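Local coordinates for protein adenylation domain (Streptomyces sp., PDB 5N9X) that is an adenylation domain of the ANL superfamily of AMP-binding enzymes, modelled here with ATP and threonine bound, at residues S214-W219 and T317-F322; E373-R378 and R400-G405; L73-P76 and N80-A83. All coordinates share one frame; numbering follows the deposited sequence.

Contact 1. Residues S214-W219 and T317-F322; sequences SVWEIW and TVHATF. With THR (threonine), chain C.
Trp216, on helix 213-222, and His319, in the loop leading into strand 321-324, form a T-shaped aromatic pair in the buried core of this ANL-family fold, beside the threonine pocket. The imidazole presents its edge to the indole. Its NE2 stands over one face of the five-membered ring, 3.2 Å from Trp216 CG, while CD2 leans toward the six-membered half. The ring planes are 86° apart, with the centroid of the imidazole 4.3 Å from that of the pyrrole ring of Trp216. With CG anti to the backbone N (chi1 167°), the indole is directed toward the loop and turns one face to NE2. Phe188, Phe195 and Trp203 also meet the indole, and Phe213 meets the imidazole, which makes the pair part of a larger aromatic cluster.

The apolar part falls to Val318, whose two methyls serve different residues of the helix. CG1 packs against Trp216 CB at 3.8 Å and also overlies one face of the neighbouring imidazole, near its rim. CG2 turns to Val215, lying 4.3 Å from Val215 CB.

No hydrogen bond links the helix to the loop; Val318 O faces the ligand. Val318 sits at the centre of a classic gamma turn, with positive phi (69°) and His319 N bonded to Thr317 O at 2.8 Å. Its carbonyl is gripped twice by the bound threonine, whose N donates to Val318 O at 3.0 Å and whose OG1 donates to the same oxygen at 3.2 Å. Asp212 and Lys515 hold the ligand as well. At the ligand's methyl end the imidazole comes obliquely alongside, His319 CE1 lying 4.0 Å from CG2 of the bound threonine.

Contact 2. Residues E373-R378 and R400-G405; sequences EGYLNR and RYYHSG
Arg400 reaches from strand 400-410 to the backbone and carboxylate of Glu373, in the loop between strand 362-367 and helix 379-385. From CB the chain leaves with CG anti to the backbone N (chi1 -171°) and runs extended to NE; the side chain as a whole also touches Phe386 and Thr388 of strand 386-388. Glu373 OE1 stands over one face of the guanidinium, 3.6 Å from Arg400 CZ, with the two planes 43° apart. NH1 is 3.4 Å from Glu373 OE1, a salt bridge of charges alone, since no N-H aims at the oxygen. NH1 is hydrogen-bonded to Ser372 O. NH2, the far tip, lies 3.2 Å from the carbonyl carbon of Glu373, with Gly374 N near the guanidinium plane. Glu373 bends at chi2 to bring OE1 there, and its OE2 pairs with Arg180, so this carboxylate spans two arginines.

Deeper in, Tyr375 and Tyr402 cross at about a right angle. Tyr375 OH comes to the edge of the Tyr402 ring, 3.3 Å from Tyr402 OH, and is itself hydrogen-bonded to Glu315 and Arg385. Strand 400-410 is hydrogen-bonded through its backbone to strands 362-367 and 386-388, while past Tyr375 the loop runs beside helix 104-114 to Arg378, the N-cap residue of helix 379-385.

Contact 3. Residues L73-P76 and N80-A83; sequences LRMP and NAIA
In the beta-alpha-beta unit of strand 70-74, helix 79-90 and strand 94-97, Met75 and Ala81 meet across the strand-to-helix connection. Their backbones are close here, and Met75 CB packs against Ala81 CB at 3.8 Å. Beyond that point the methionine CG lies anti to the carbonyl carbon (chi1 -65°), and the chain runs on across the start of the helix, where SD lies 3.7 Å from Ala81 N and 3.8 Å from Asn80 CB. A bend at chi3 then sets CE 3.9 Å from Asn80 O, so the thioether rides on backbone atoms as much as on side chains. The amide of Asn80 looks elsewhere, ND2 being hydrogen-bonded to Glu136 of helix 136-141, a helix that also touches Met75.

Leu73, two residues earlier and also directed toward the helix, meets Ala81 at its carbonyl. Its CD2 sits 3.6 Å from Ala81 O and its side chain goes on to Ala84 and Met85, while its backbone pairs with strand 94-97 through Val96.

Pro76 contributes its carbonyl. Pro76 O approaches Ala81 CB to 3.4 Å, yet no direct hydrogen bond joins the two segments. A single water does so instead, taking up a polar N-H in the first turn of the helix: it accepts from Ala81 N at 2.8 Å and donates to Pro76 O at 2.7 Å.

Overall arrangement
Contact 1 lies nearest the chain centre and supplies Val318 and His319 to the threonine pocket, and the side chain of His319 is about 7 Å from the bound ATP. Contact 2 also lies near the nucleotide: the side chain of Tyr402 is about 5 Å from ATP and about 5 Å from the magnesium ion. The centres of contacts 1 and 2 are 18 Å apart and they do not touch, but both reach the same mixed sheet, through strands 321-324 and 400-410. Contact 3 belongs to a separate parallel sheet and meets contact 1 through its helix, Ile82 CD1 packing 4.1 Å from Ile218 CG1. Between contacts 2 and 3 the centres are 28 Å apart.

Contact 1. Residues S214-W219 and T317-F322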
loop_
_atom_site.group_PDB
_atom_site.type_symbol
_atom_site.label_atom_id
_atom_site.label_comp_id
_atom_site.label_asym_id
_atom_site.label_seq_id
_atom_site.Cartn_x
_atom_site.Cartn_y
_atom_site.Cartn_z
ATOM N N SER A 214 0.819 -3.157 -4.848
ATOM C CA SER A 214 0.830 -3.774 -6.186
ATOM C C SER A 214 2.026 -4.684 -6.429
ATOM O O SER A 214 1.951 -5.614 -7.206
ATOM C CB SER A 214 0.800 -2.690 -7.273
ATOM O OG SER A 214 2.042 -1.996 -7.360
ATOM N N VAL A 215 3.140 -4.385 -5.769
ATOM C CA VAL A 215 4.324 -5.262 -5.746
ATOM C C VAL A 215 4.024 -6.636 -5.169
ATOM O O VAL A 215 4.419 -7.659 -5.701
ATOM C CB VAL A 215 5.444 -4.633 -4.928
ATOM C CG1 VAL A 215 6.708 -5.496 -4.948
ATOM C CG2 VAL A 215 5.735 -3.240 -5.461
ATOM N N TRP A 216 3.313 -6.633 -4.061
ATOM C CA TRP A 216 2.861 -7.858 -3.457
ATOM C C TRP A 216 1.929 -8.589 -4.408
ATOM O O TRP A 216 2.026 -9.797 -4.591
ATOM C CB TRP A 216 2.193 -7.527 -2.137
ATOM C CG TRP A 216 1.411 -8.574 -1.480
ATOM C CD1 TRP A 216 0.067 -8.603 -1.353
ATOM C CD2 TRP A 216 1.911 -9.728 -0.785
ATOM N NE1 TRP A 216 -0.321 -9.705 -0.637
ATOM C CE2 TRP A 216 0.794 -10.414 -0.268
ATOM C CE3 TRP A 216 3.194 -10.250 -0.553
ATOM C CZ2 TRP A 216 0.917 -11.617 0.472
ATOM C CZ3 TRP A 216 3.314 -11.438 0.172
ATOM C CH2 TRP A 216 2.180 -12.109 0.675
ATOM N N GLU A 217 1.035 -7.827 -5.020
ATOM C CA GLU A 217 0.038 -8.405 -5.891
ATOM C C GLU A 217 0.703 -9.000 -7.140
ATOM O O GLU A 217 0.489 -10.162 -7.463
ATOM C CB GLU A 217 -1.023 -7.357 -6.275
ATOM C CG GLU A 217 -1.985 -6.996 -5.142
ATOM C CD GLU A 217 -2.965 -5.859 -5.505
ATOM O OE1 GLU A 217 -2.638 -5.009 -6.364
ATOM O OE2 GLU A 217 -4.066 -5.812 -4.916
ATOM N N ILE A 218 1.504 -8.205 -7.830
ATOM C CA ILE A 218 2.171 -8.658 -9.053
ATOM C C ILE A 218 3.086 -9.867 -8.820
ATOM O O ILE A 218 2.994 -10.894 -9.522
ATOM C CB ILE A 218 3.025 -7.515 -9.685
ATOM C CG1 ILE A 218 2.134 -6.415 -10.273
ATOM C CG2 ILE A 218 4.002 -8.065 -10.710
ATOM C CD1 ILE A 218 2.790 -4.983 -10.253
ATOM N N TRP A 219 3.965 -9.741 -7.817
ATOM C CA TRP A 219 4.976 -10.753 -7.584
ATOM C C TRP A 219 4.430 -11.944 -6.808
ATOM O O TRP A 219 4.960 -13.049 -6.924
ATOM C CB TRP A 219 6.178 -10.114 -6.899
ATOM C CG TRP A 219 6.893 -9.329 -7.924
ATOM C CD1 TRP A 219 6.932 -7.962 -8.048
ATOM C CD2 TRP A 219 7.605 -9.852 -9.045
ATOM N NE1 TRP A 219 7.647 -7.614 -9.154
ATOM C CE2 TRP A 219 8.080 -8.747 -9.785
ATOM C CE3 TRP A 219 7.897 -11.147 -9.492
ATOM C CZ2 TRP A 219 8.835 -8.902 -10.962
ATOM C CZ3 TRP A 219 8.650 -11.300 -10.645
ATOM C CH2 TRP A 219 9.110 -10.189 -11.368
ATOM N N THR A 317 9.281 -2.626 2.906
ATOM C CA THR A 317 8.843 -3.430 1.763
ATOM C C THR A 317 7.459 -4.081 1.931
ATOM O O THR A 317 7.353 -5.277 2.157
ATOM C CB THR A 317 9.898 -4.525 1.401
ATOM O OG1 THR A 317 11.222 -3.988 1.533
ATOM C CG2 THR A 317 9.690 -5.049 -0.040
ATOM N N VAL A 318 6.417 -3.277 1.735
ATOM C CA VAL A 318 5.021 -3.713 1.685
ATOM C C VAL A 318 4.399 -4.212 3.005
ATOM O O VAL A 318 3.449 -3.594 3.489
ATOM C CB VAL A 318 4.798 -4.807 0.607
ATOM C CG1 VAL A 318 3.329 -4.844 0.233
ATOM C CG2 VAL A 318 5.654 -4.527 -0.654
ATOM N N HIS A 319 4.904 -5.313 3.567
ATOM C CA HIS A 319 4.375 -5.883 4.819
ATOM C C HIS A 319 5.435 -6.112 5.885
ATOM O O HIS A 319 6.567 -6.472 5.571
ATOM C CB HIS A 319 3.650 -7.228 4.572
ATOM C CG HIS A 319 2.708 -7.215 3.409
ATOM N ND1 HIS A 319 1.586 -6.422 3.381
ATOM C CD2 HIS A 319 2.717 -7.907 2.243
ATOM C CE1 HIS A 319 0.943 -6.621 2.238
ATOM N NE2 HIS A 319 1.608 -7.514 1.531
ATOM N N ALA A 320 5.042 -5.956 7.148
ATOM C CA ALA A 320 5.970 -6.138 8.254
ATOM C C ALA A 320 5.430 -7.099 9.322
ATOM O O ALA A 320 6.183 -7.532 10.216
ATOM C CB ALA A 320 6.295 -4.802 8.881
ATOM N N THR A 321 4.132 -7.401 9.268
ATOM C CA THR A 321 3.520 -8.333 10.225
ATOM C C THR A 321 2.474 -9.212 9.554
ATOM O O THR A 321 2.149 -9.017 8.383
ATOM C CB THR A 321 2.845 -7.615 11.432
ATOM O OG1 THR A 321 1.580 -7.074 11.045
ATOM C CG2 THR A 321 3.716 -6.504 11.985
ATOM N N PHE A 322 1.935 -10.151 10.330
ATOM C CA PHE A 322 0.951 -11.133 9.879
ATOM C C PHE A 322 0.062 -11.507 11.059
ATOM O O PHE A 322 0.535 -11.837 12.159
ATOM C CB PHE A 322 1.653 -12.378 9.299
ATOM C CG PHE A 322 0.719 -13.505 8.859
ATOM C CD1 PHE A 322 0.106 -14.353 9.794
ATOM C CD2 PHE A 322 0.526 -13.764 7.496
ATOM C CE1 PHE A 322 -0.733 -15.418 9.377
ATOM C CE2 PHE A 322 -0.290 -14.824 7.065
ATOM C CZ PHE A 322 -0.929 -15.658 8.012
HETATM N N THR C . 2.753 -0.904 2.234
HETATM C CA THR C . 1.348 -0.476 2.153
HETATM C C THR C . 1.264 0.855 2.845
HETATM O O THR C . 0.285 1.626 2.851
HETATM C CB THR C . 0.371 -1.461 2.838
HETATM O OG1 THR C . 0.853 -1.796 4.155
HETATM C CG2 THR C . 0.211 -2.721 1.996
HETATM O OXT THR C . 2.291 1.109 3.459
#

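Contact 2. Residues E373-R378 and R400-G405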
loop_
_atom_site.group_PDB
_atom_site.type_symbol
_atom_site.label_atom_id
_atom_site.label_comp_id
_atom_site.label_asym_id
_atom_site.label_seq_id
_atom_site.Cartn_x
_atom_site.Cartn_y
_atom_site.Cartn_z
ATOM N N GLU A 373 17.133 0.987 2.259
ATOM C CA GLU A 373 18.393 1.638 2.577
ATOM C C GLU A 373 18.246 3.133 2.829
ATOM O O GLU A 373 19.222 3.864 2.728
ATOM C CB GLU A 373 19.409 1.417 1.450
ATOM C CG GLU A 373 19.790 -0.033 1.203
ATOM C CD GLU A 373 20.542 -0.696 2.354
ATOM O OE1 GLU A 373 20.635 -0.108 3.461
ATOM O OE2 GLU A 373 21.022 -1.838 2.151
ATOM N N GLY A 374 17.038 3.586 3.142
ATOM C CA GLY A 374 16.803 4.988 3.424
ATOM C C GLY A 374 16.160 5.729 2.265
ATOM O O GLY A 374 16.057 5.196 1.164
ATOM N N TYR A 375 15.735 6.967 2.510
ATOM C CA TYR A 375 15.074 7.755 1.485
ATOM C C TYR A 375 16.037 8.176 0.397
ATOM O O TYR A 375 17.256 8.210 0.605
ATOM C CB TYR A 375 14.399 8.990 2.098
ATOM C CG TYR A 375 13.364 8.603 3.119
ATOM C CD1 TYR A 375 12.177 8.014 2.729
ATOM C CD2 TYR A 375 13.590 8.796 4.474
ATOM C CE1 TYR A 375 11.240 7.640 3.653
ATOM C CE2 TYR A 375 12.655 8.427 5.406
ATOM C CZ TYR A 375 11.483 7.852 4.987
ATOM O OH TYR A 375 10.554 7.497 5.905
ATOM N N LEU A 376 15.465 8.472 -0.768
ATOM C CA LEU A 376 16.206 9.064 -1.870
ATOM C C LEU A 376 16.309 10.585 -1.684
ATOM O O LEU A 376 15.288 11.273 -1.537
ATOM C CB LEU A 376 15.527 8.727 -3.201
ATOM C CG LEU A 376 16.156 9.311 -4.461
ATOM C CD1 LEU A 376 17.171 8.319 -5.020
ATOM C CD2 LEU A 376 15.075 9.636 -5.492
ATOM N N ASN A 377 17.540 11.098 -1.681
ATOM C CA ASN A 377 17.774 12.541 -1.619
ATOM C C ASN A 377 17.056 13.244 -0.449
ATOM O O ASN A 377 16.568 14.357 -0.602
ATOM C CB ASN A 377 17.344 13.177 -2.939
ATOM C CG ASN A 377 18.131 12.648 -4.122
ATOM O OD1 ASN A 377 19.250 12.150 -3.969
ATOM N ND2 ASN A 377 17.545 12.745 -5.312
ATOM N N ARG A 378 16.947 12.560 0.692
ATOM C CA ARG A 378 16.427 13.151 1.928
ATOM C C ARG A 378 17.378 12.729 3.032
ATOM O O ARG A 378 17.036 11.917 3.888
ATOM C CB ARG A 378 15.005 12.686 2.249
ATOM C CG ARG A 378 13.980 12.914 1.147
ATOM C CD ARG A 378 13.590 14.367 0.895
ATOM N NE ARG A 378 12.556 14.435 -0.144
ATOM C CZ ARG A 378 12.769 14.619 -1.449
ATOM N NH1 ARG A 378 13.994 14.803 -1.926
ATOM N NH2 ARG A 378 11.736 14.647 -2.284
ATOM N N ARG A 400 20.150 -2.318 12.320
ATOM C CA ARG A 400 19.749 -1.052 11.723
ATOM C C ARG A 400 18.218 -0.967 11.818
ATOM O O ARG A 400 17.516 -1.781 11.211
ATOM C CB ARG A 400 20.232 -0.974 10.270
ATOM C CG ARG A 400 20.067 0.369 9.601
ATOM C CD ARG A 400 20.830 0.448 8.288
ATOM N NE ARG A 400 20.250 1.476 7.427
ATOM C CZ ARG A 400 19.295 1.258 6.528
ATOM N NH1 ARG A 400 18.807 0.044 6.332
ATOM N NH2 ARG A 400 18.835 2.266 5.811
ATOM N N TYR A 401 17.702 -0.019 12.596
ATOM C CA TYR A 401 16.272 0.029 12.891
ATOM C C TYR A 401 15.579 1.118 12.070
ATOM O O TYR A 401 16.088 2.226 11.986
ATOM C CB TYR A 401 16.036 0.299 14.391
ATOM C CG TYR A 401 16.233 -0.895 15.298
ATOM C CD1 TYR A 401 15.277 -1.918 15.367
ATOM C CD2 TYR A 401 17.363 -0.991 16.111
ATOM C CE1 TYR A 401 15.465 -3.025 16.202
ATOM C CE2 TYR A 401 17.561 -2.083 16.950
ATOM C CZ TYR A 401 16.614 -3.093 16.996
ATOM O OH TYR A 401 16.820 -4.168 17.832
ATOM N N TYR A 402 14.423 0.816 11.481
ATOM C CA TYR A 402 13.576 1.869 10.920
ATOM C C TYR A 402 12.492 2.249 11.920
ATOM O O TYR A 402 11.763 1.392 12.454
ATOM C CB TYR A 402 12.916 1.465 9.586
ATOM C CG TYR A 402 11.879 2.486 9.139
ATOM C CD1 TYR A 402 12.274 3.711 8.622
ATOM C CD2 TYR A 402 10.518 2.237 9.260
ATOM C CE1 TYR A 402 11.356 4.659 8.227
ATOM C CE2 TYR A 402 9.578 3.177 8.859
ATOM C CZ TYR A 402 10.011 4.389 8.339
ATOM O OH TYR A 402 9.117 5.342 7.920
ATOM N N HIS A 403 12.382 3.542 12.163
ATOM C CA HIS A 403 11.407 4.034 13.111
ATOM C C HIS A 403 10.109 4.281 12.359
ATOM O O HIS A 403 10.035 5.160 11.511
ATOM C CB HIS A 403 11.919 5.302 13.807
ATOM C CG HIS A 403 13.287 5.155 14.417
ATOM N ND1 HIS A 403 13.944 6.203 15.026
ATOM C CD2 HIS A 403 14.112 4.088 14.519
ATOM C CE1 HIS A 403 15.118 5.787 15.474
ATOM N NE2 HIS A 403 15.247 4.512 15.176
ATOM N N SER A 404 9.089 3.489 12.663
ATOM C CA SER A 404 7.855 3.509 11.895
ATOM C C SER A 404 7.030 4.766 12.158
ATOM O O SER A 404 6.230 5.191 11.318
ATOM C CB SER A 404 7.016 2.263 12.213
ATOM O OG SER A 404 6.354 2.394 13.457
ATOM N N GLY A 405 7.205 5.337 13.343
ATOM C CA GLY A 405 6.364 6.437 13.783
ATOM C C GLY A 405 4.965 5.950 14.123
ATOM O O GLY A 405 4.006 6.729 14.134
#

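Contact 3. Residues L73-P76 and N80-A83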
loop_
_atom_site.group_PDB
_atom_site.type_symbol
_atom_site.label_atom_id
_atom_site.label_comp_id
_atom_site.label_asym_id
_atom_site.label_seq_id
_atom_site.Cartn_x
_atom_site.Cartn_y
_atom_site.Cartn_z
ATOM N N LEU A 73 7.985 4.852 -15.381
ATOM C CA LEU A 73 6.966 4.077 -16.067
ATOM C C LEU A 73 5.642 4.795 -15.907
ATOM O O LEU A 73 5.186 5.021 -14.791
ATOM C CB LEU A 73 6.884 2.644 -15.525
ATOM C CG LEU A 73 5.753 1.808 -16.139
ATOM C CD1 LEU A 73 6.047 1.539 -17.615
ATOM C CD2 LEU A 73 5.513 0.490 -15.401
ATOM N N ARG A 74 5.032 5.168 -17.026
ATOM C CA ARG A 74 3.752 5.881 -16.994
ATOM C C ARG A 74 2.742 5.283 -17.981
ATOM O O ARG A 74 2.717 5.659 -19.157
ATOM C CB ARG A 74 3.967 7.369 -17.287
ATOM C CG ARG A 74 2.710 8.172 -17.160
ATOM C CD ARG A 74 2.922 9.620 -17.545
ATOM N NE ARG A 74 1.757 10.423 -17.183
ATOM C CZ ARG A 74 0.623 10.473 -17.882
ATOM N NH1 ARG A 74 0.475 9.759 -18.988
ATOM N NH2 ARG A 74 -0.374 11.239 -17.472
ATOM N N MET A 75 1.929 4.345 -17.490
ATOM C CA MET A 75 1.009 3.562 -18.317
ATOM C C MET A 75 -0.207 3.091 -17.535
ATOM O O MET A 75 -0.108 2.758 -16.367
ATOM C CB MET A 75 1.679 2.307 -18.887
ATOM C CG MET A 75 2.798 2.498 -19.858
ATOM S SD MET A 75 2.917 1.028 -20.896
ATOM C CE MET A 75 4.686 0.953 -21.126
ATOM N N PRO A 76 -1.354 3.001 -18.204
ATOM C CA PRO A 76 -2.509 2.345 -17.589
ATOM C C PRO A 76 -2.179 0.887 -17.271
ATOM O O PRO A 76 -1.340 0.319 -17.966
ATOM C CB PRO A 76 -3.588 2.455 -18.670
ATOM C CG PRO A 76 -2.819 2.593 -19.961
ATOM C CD PRO A 76 -1.624 3.427 -19.589
ATOM N N ASN A 80 1.019 -4.175 -21.425
ATOM C CA ASN A 80 2.189 -3.362 -21.745
ATOM C C ASN A 80 2.888 -2.822 -20.511
ATOM O O ASN A 80 4.105 -2.800 -20.449
ATOM C CB ASN A 80 1.818 -2.175 -22.658
ATOM C CG ASN A 80 1.128 -2.600 -23.955
ATOM O OD1 ASN A 80 1.472 -3.622 -24.572
ATOM N ND2 ASN A 80 0.171 -1.792 -24.388
ATOM N N ALA A 81 2.123 -2.366 -19.533
ATOM C CA ALA A 81 2.706 -1.812 -18.320
ATOM C C ALA A 81 3.525 -2.864 -17.567
ATOM O O ALA A 81 4.618 -2.573 -17.068
ATOM C CB ALA A 81 1.618 -1.238 -17.420
ATOM N N ILE A 82 2.997 -4.084 -17.500
ATOM C CA ILE A 82 3.645 -5.167 -16.794
ATOM C C ILE A 82 4.908 -5.618 -17.528
ATOM O O ILE A 82 5.974 -5.835 -16.903
ATOM C CB ILE A 82 2.690 -6.394 -16.622
ATOM C CG1 ILE A 82 1.479 -6.031 -15.757
ATOM C CG2 ILE A 82 3.447 -7.564 -16.051
ATOM C CD1 ILE A 82 1.837 -5.619 -14.310
ATOM N N ALA A 83 4.784 -5.793 -18.842
ATOM C CA ALA A 83 5.910 -6.247 -19.639
ATOM C C ALA A 83 7.025 -5.187 -19.624
ATOM O O ALA A 83 8.211 -5.518 -19.510
ATOM C CB ALA A 83 5.459 -6.569 -21.083
HETATM O O HOH W 1 -0.578 -1.561 -19.690
#